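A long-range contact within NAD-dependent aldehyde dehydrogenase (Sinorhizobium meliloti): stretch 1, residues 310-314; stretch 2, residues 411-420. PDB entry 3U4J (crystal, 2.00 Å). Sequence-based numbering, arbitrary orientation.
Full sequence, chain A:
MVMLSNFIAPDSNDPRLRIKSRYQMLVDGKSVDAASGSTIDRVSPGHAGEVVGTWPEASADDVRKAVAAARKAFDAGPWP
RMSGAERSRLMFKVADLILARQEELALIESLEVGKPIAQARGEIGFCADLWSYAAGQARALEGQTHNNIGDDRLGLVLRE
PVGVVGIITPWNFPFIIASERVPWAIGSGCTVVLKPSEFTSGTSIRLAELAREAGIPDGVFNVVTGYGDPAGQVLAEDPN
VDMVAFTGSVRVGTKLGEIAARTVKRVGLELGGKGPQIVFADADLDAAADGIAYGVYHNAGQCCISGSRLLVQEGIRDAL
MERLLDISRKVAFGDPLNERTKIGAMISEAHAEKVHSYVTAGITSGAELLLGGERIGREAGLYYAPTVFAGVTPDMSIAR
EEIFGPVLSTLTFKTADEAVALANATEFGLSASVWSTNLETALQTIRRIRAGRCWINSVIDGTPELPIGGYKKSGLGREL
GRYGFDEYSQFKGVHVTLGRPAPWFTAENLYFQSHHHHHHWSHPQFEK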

ATOM      1  N   LEU A 310     -37.109  -3.782  -0.595  1.00 12.80           N
ATOM      2  CA  LEU A 310     -37.132  -2.753  -1.628  1.00 11.90           C
ATOM      3  C   LEU A 310     -37.599  -1.436  -0.984  1.00 12.46           C
ATOM      4  O   LEU A 310     -38.703  -1.372  -0.414  1.00 12.41           O
ATOM      5  N   LEU A 311     -36.760  -0.400  -1.058  1.00 12.27           N
ATOM      6  CA  LEU A 311     -37.137   0.948  -0.601  1.00 12.65           C
ATOM      7  C   LEU A 311     -37.247   1.777  -1.865  1.00 13.08           C
ATOM      8  O   LEU A 311     -36.248   2.031  -2.537  1.00 12.25           O
ATOM      9  N   VAL A 312     -38.474   2.163  -2.214  1.00 13.34           N
ATOM     10  CA  VAL A 312     -38.734   2.793  -3.506  1.00 13.65           C
ATOM     11  C   VAL A 312     -39.313   4.193  -3.320  1.00 14.44           C
ATOM     12  O   VAL A 312     -40.168   4.420  -2.450  1.00 14.53           O
ATOM     13  N   GLN A 313     -38.780   5.145  -4.086  1.00 14.49           N
ATOM     14  CA  GLN A 313     -39.256   6.519  -4.034  1.00 15.52           C
ATOM     15  C   GLN A 313     -40.691   6.570  -4.549  1.00 15.95           C
ATOM     16  O   GLN A 313     -41.047   5.903  -5.535  1.00 15.65           O
ATOM     17  N   GLU A 314     -41.509   7.348  -3.849  1.00 17.63           N
ATOM     18  CA  GLU A 314     -42.956   7.382  -4.060  1.00 19.43           C
ATOM     19  C   GLU A 314     -43.377   7.497  -5.511  1.00 19.49           C
ATOM     20  O   GLU A 314     -44.207   6.715  -5.981  1.00 19.84           O
ATOM     21  N   LEU A 411     -41.236  -1.065   0.848  1.00 14.62           N
ATOM     22  CA  LEU A 411     -41.560   0.138   1.606  1.00 16.35           C
ATOM     23  C   LEU A 411     -41.257   1.350   0.707  1.00 16.86           C
ATOM     24  O   LEU A 411     -40.363   1.285  -0.154  1.00 16.26           O
ATOM     25  N   THR A 412     -41.997   2.445   0.879  1.00 16.87           N
ATOM     26  CA  THR A 412     -41.779   3.634   0.048  1.00 16.96           C
ATOM     27  C   THR A 412     -41.106   4.726   0.874  1.00 16.61           C
ATOM     28  O   THR A 412     -41.152   4.705   2.104  1.00 17.50           O
ATOM     29  N   PHE A 413     -40.478   5.688   0.199  1.00 15.65           N
ATOM     30  CA  PHE A 413     -39.900   6.827   0.886  1.00 15.38           C
ATOM     31  C   PHE A 413     -40.056   8.038  -0.019  1.00 15.45           C
ATOM     32  O   PHE A 413     -40.285   7.903  -1.216  1.00 15.16           O
ATOM     33  N   LYS A 414     -39.925   9.222   0.557  1.00 16.56           N
ATOM     34  CA  LYS A 414     -39.988  10.459  -0.230  1.00 17.55           C
ATOM     35  C   LYS A 414     -38.615  11.067  -0.500  1.00 16.59           C
ATOM     36  O   LYS A 414     -38.374  11.537  -1.612  1.00 16.02           O
ATOM     37  N   THR A 415     -37.713  11.062   0.491  1.00 15.93           N
ATOM     38  CA  THR A 415     -36.420  11.778   0.325  1.00 16.28           C
ATOM     39  C   THR A 415     -35.204  10.873   0.501  1.00 15.69           C
ATOM     40  O   THR A 415     -35.279   9.852   1.163  1.00 15.48           O
ATOM     41  N   ALA A 416     -34.067  11.267  -0.056  1.00 15.68           N
ATOM     42  CA  ALA A 416     -32.845  10.490   0.182  1.00 15.54           C
ATOM     43  C   ALA A 416     -32.566  10.339   1.690  1.00 15.76           C
ATOM     44  O   ALA A 416     -32.234   9.236   2.146  1.00 15.49           O
ATOM     45  N   ASP A 417     -32.710  11.422   2.465  1.00 15.50           N
ATOM     46  CA  ASP A 417     -32.487  11.344   3.910  1.00 16.04           C
ATOM     47  C   ASP A 417     -33.365  10.251   4.551  1.00 16.13           C
ATOM     48  O   ASP A 417     -32.874   9.479   5.385  1.00 16.30           O
ATOM     49  N   GLU A 418     -34.638  10.162   4.147  1.00 15.25           N
ATOM     50  CA  GLU A 418     -35.523   9.111   4.659  1.00 15.66           C
ATOM     51  C   GLU A 418     -35.029   7.716   4.251  1.00 14.25           C
ATOM     52  O   GLU A 418     -35.080   6.777   5.041  1.00 13.71           O
ATOM     53  N   ALA A 419     -34.615   7.593   2.999  1.00 13.22           N
ATOM     54  CA  ALA A 419     -34.169   6.318   2.449  1.00 13.43           C
ATOM     55  C   ALA A 419     -32.969   5.822   3.229  1.00 12.80           C
ATOM     56  O   ALA A 419     -32.857   4.631   3.505  1.00 12.81           O
ATOM     57  N   VAL A 420     -32.066   6.742   3.572  1.00 12.76           N
ATOM     58  CA  VAL A 420     -30.894   6.377   4.384  1.00 11.87           C
ATOM     59  C   VAL A 420     -31.311   5.886   5.772  1.00 12.38           C
ATOM     60  O   VAL A 420     -30.851   4.818   6.237  1.00 12.16           O
TER

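Residues 310-313 and 411-413 run side by side as parallel strands, and four hydrogen bonds pair alternate main-chain groups across the strands, joining the N and O of Leu411 and Phe413 to Leu310 O, Val312 N and O, and Glu314 N. Leu411 N donates to Leu310 O (2.8 Å), and Leu411 O accepts from Val312 N (2.9 Å). The ladder continues as Phe413 N donates to Val312 O (3.0 Å) and ends where Glu314 N reaches Phe413 O (3.0 Å). Three of these acceptors also receive CA-H...O contacts: Leu411 O from Leu311 CA (3.3 Å), Val312 O from Thr412 CA (3.1 Å) and Phe413 O from Gln313 CA (3.3 Å).

The register places Leu311, Gln313, Leu411 and Phe413 on one face of the sheet, and Val312 and Thr412 on the other. Leu311 (chi1 m, chi2 t) lays CD2 against Leu411 CB at 3.9 Å, while its CB lies 4.1 Å from Phe413 CD2. Its CD1 extends to the helix, 3.8 Å from Ala419 O. With chi1 p and chi2 near 90°, the Phe413 ring swings back over the neighbouring strand: Gln313 CA lies over one ring face and Leu311 O sits at the edge, 3.4 Å from Phe413 CE2. Gln313 (chi1 t) adds an apolar contact from its CB to Phe413 CZ (3.6 Å). On the second face, Val312 and Thr412, both chi1 p, bring Val312 CG1 within 4.1 Å of Thr412 CG2.

Beyond the ladder, charged side chains take over. Glu314 and Lys414 leave their backbones sideways, but their ends converge in a salt bridge, with Lys414 NZ 3.1 Å from Glu314 OE1 and a weak hydrogen bond to Glu314 OE2 at 3.3 Å. Lys414 N is satisfied within its own stretch by Glu418 OE2 (2.9 Å). Glu418 N in turn donates to Thr415 OG1 (3.1 Å), the capping bond at the helix N-terminus.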

ATOM      1  CB  LEU A 310     -38.048  -3.177  -2.792  1.00 11.86           C
ATOM      2  CG  LEU A 310     -38.523  -2.102  -3.790  1.00 11.19           C
ATOM      3  CD1 LEU A 310     -37.291  -1.450  -4.445  1.00  9.98           C
ATOM      4  CD2 LEU A 310     -39.472  -2.662  -4.862  1.00 10.17           C
ATOM      5  CB  LEU A 311     -36.092   1.547   0.359  1.00 12.27           C
ATOM      6  CG  LEU A 311     -35.691   0.755   1.612  1.00 13.70           C
ATOM      7  CD1 LEU A 311     -34.660   1.505   2.438  1.00 11.04           C
ATOM      8  CD2 LEU A 311     -36.858   0.440   2.477  1.00 14.94           C
ATOM      9  CB  VAL A 312     -39.591   1.876  -4.430  1.00 13.59           C
ATOM     10  CG1 VAL A 312     -40.943   1.479  -3.773  1.00 15.22           C
ATOM     11  CG2 VAL A 312     -39.792   2.513  -5.819  1.00 13.57           C
ATOM     12  CB  GLN A 313     -38.332   7.474  -4.797  1.00 14.94           C
ATOM     13  CG  GLN A 313     -38.445   8.939  -4.320  1.00 16.03           C
ATOM     14  CD  GLN A 313     -37.227   9.795  -4.678  1.00 17.05           C
ATOM     15  OE1 GLN A 313     -36.854  10.712  -3.917  1.00 19.68           O
ATOM     16  NE2 GLN A 313     -36.597   9.507  -5.825  1.00 14.65           N
ATOM     17  CB  GLU A 314     -43.574   8.532  -3.274  1.00 20.56           C
ATOM     18  CG  GLU A 314     -43.800   8.178  -1.846  1.00 23.12           C
ATOM     19  CD  GLU A 314     -44.517   9.277  -1.086  1.00 27.58           C
ATOM     20  OE1 GLU A 314     -44.856   9.011   0.072  1.00 27.82           O
ATOM     21  OE2 GLU A 314     -44.739  10.384  -1.641  1.00 30.14           O
ATOM     22  CB  LEU A 411     -40.705   0.224   2.879  1.00 16.68           C
ATOM     23  CG  LEU A 411     -40.727  -0.867   3.952  1.00 20.34           C
ATOM     24  CD1 LEU A 411     -39.764  -2.048   3.656  1.00 23.06           C
ATOM     25  CD2 LEU A 411     -40.407  -0.247   5.309  1.00 23.07           C
ATOM     26  CB  THR A 412     -43.122   4.219  -0.560  1.00 17.87           C
ATOM     27  OG1 THR A 412     -44.001   4.584   0.508  1.00 18.32           O
ATOM     28  CG2 THR A 412     -43.837   3.208  -1.442  1.00 17.71           C
ATOM     29  CB  PHE A 413     -38.410   6.589   1.205  1.00 14.01           C
ATOM     30  CG  PHE A 413     -37.529   6.542  -0.021  1.00 14.00           C
ATOM     31  CD1 PHE A 413     -36.957   7.699  -0.524  1.00 12.93           C
ATOM     32  CD2 PHE A 413     -37.272   5.335  -0.674  1.00 12.65           C
ATOM     33  CE1 PHE A 413     -36.148   7.673  -1.657  1.00 10.52           C
ATOM     34  CE2 PHE A 413     -36.469   5.293  -1.806  1.00 12.81           C
ATOM     35  CZ  PHE A 413     -35.907   6.467  -2.312  1.00 11.06           C
ATOM     36  CB  LYS A 414     -40.928  11.460   0.446  1.00 18.67           C
ATOM     37  CG  LYS A 414     -41.416  12.614  -0.455  1.00 25.06           C
ATOM     38  CD  LYS A 414     -42.951  12.857  -0.281  1.00 30.08           C
ATOM     39  CE  LYS A 414     -43.395  12.666   1.192  1.00 31.65           C
ATOM     40  NZ  LYS A 414     -44.651  11.838   1.330  1.00 34.15           N
ATOM     41  CB  THR A 415     -36.271  12.934   1.347  1.00 16.11           C
ATOM     42  OG1 THR A 415     -36.133  12.366   2.656  1.00 17.32           O
ATOM     43  CG2 THR A 415     -37.491  13.872   1.312  1.00 17.34           C
ATOM     44  CB  ALA A 416     -31.663  11.063  -0.562  1.00 15.20           C
ATOM     45  CB  ASP A 417     -32.691  12.690   4.634  1.00 17.32           C
ATOM     46  CG  ASP A 417     -31.576  13.700   4.375  1.00 18.39           C
ATOM     47  OD1 ASP A 417     -31.743  14.856   4.812  1.00 23.27           O
ATOM     48  OD2 ASP A 417     -30.550  13.390   3.740  1.00 18.96           O
ATOM     49  CB  GLU A 418     -36.955   9.257   4.127  1.00 16.19           C
ATOM     50  CG  GLU A 418     -37.784  10.291   4.837  1.00 21.88           C
ATOM     51  CD  GLU A 418     -39.115  10.571   4.123  1.00 28.59           C
ATOM     52  OE1 GLU A 418     -39.635  11.701   4.335  1.00 31.34           O
ATOM     53  OE2 GLU A 418     -39.635   9.682   3.378  1.00 27.15           O
ATOM     54  CB  ALA A 419     -33.816   6.455   0.980  1.00 12.88           C
ATOM     55  CB  VAL A 420     -29.843   7.504   4.472  1.00 11.24           C
ATOM     56  CG1 VAL A 420     -28.755   7.146   5.535  1.00 11.27           C
ATOM     57  CG2 VAL A 420     -29.202   7.714   3.110  1.00 10.97           C
TER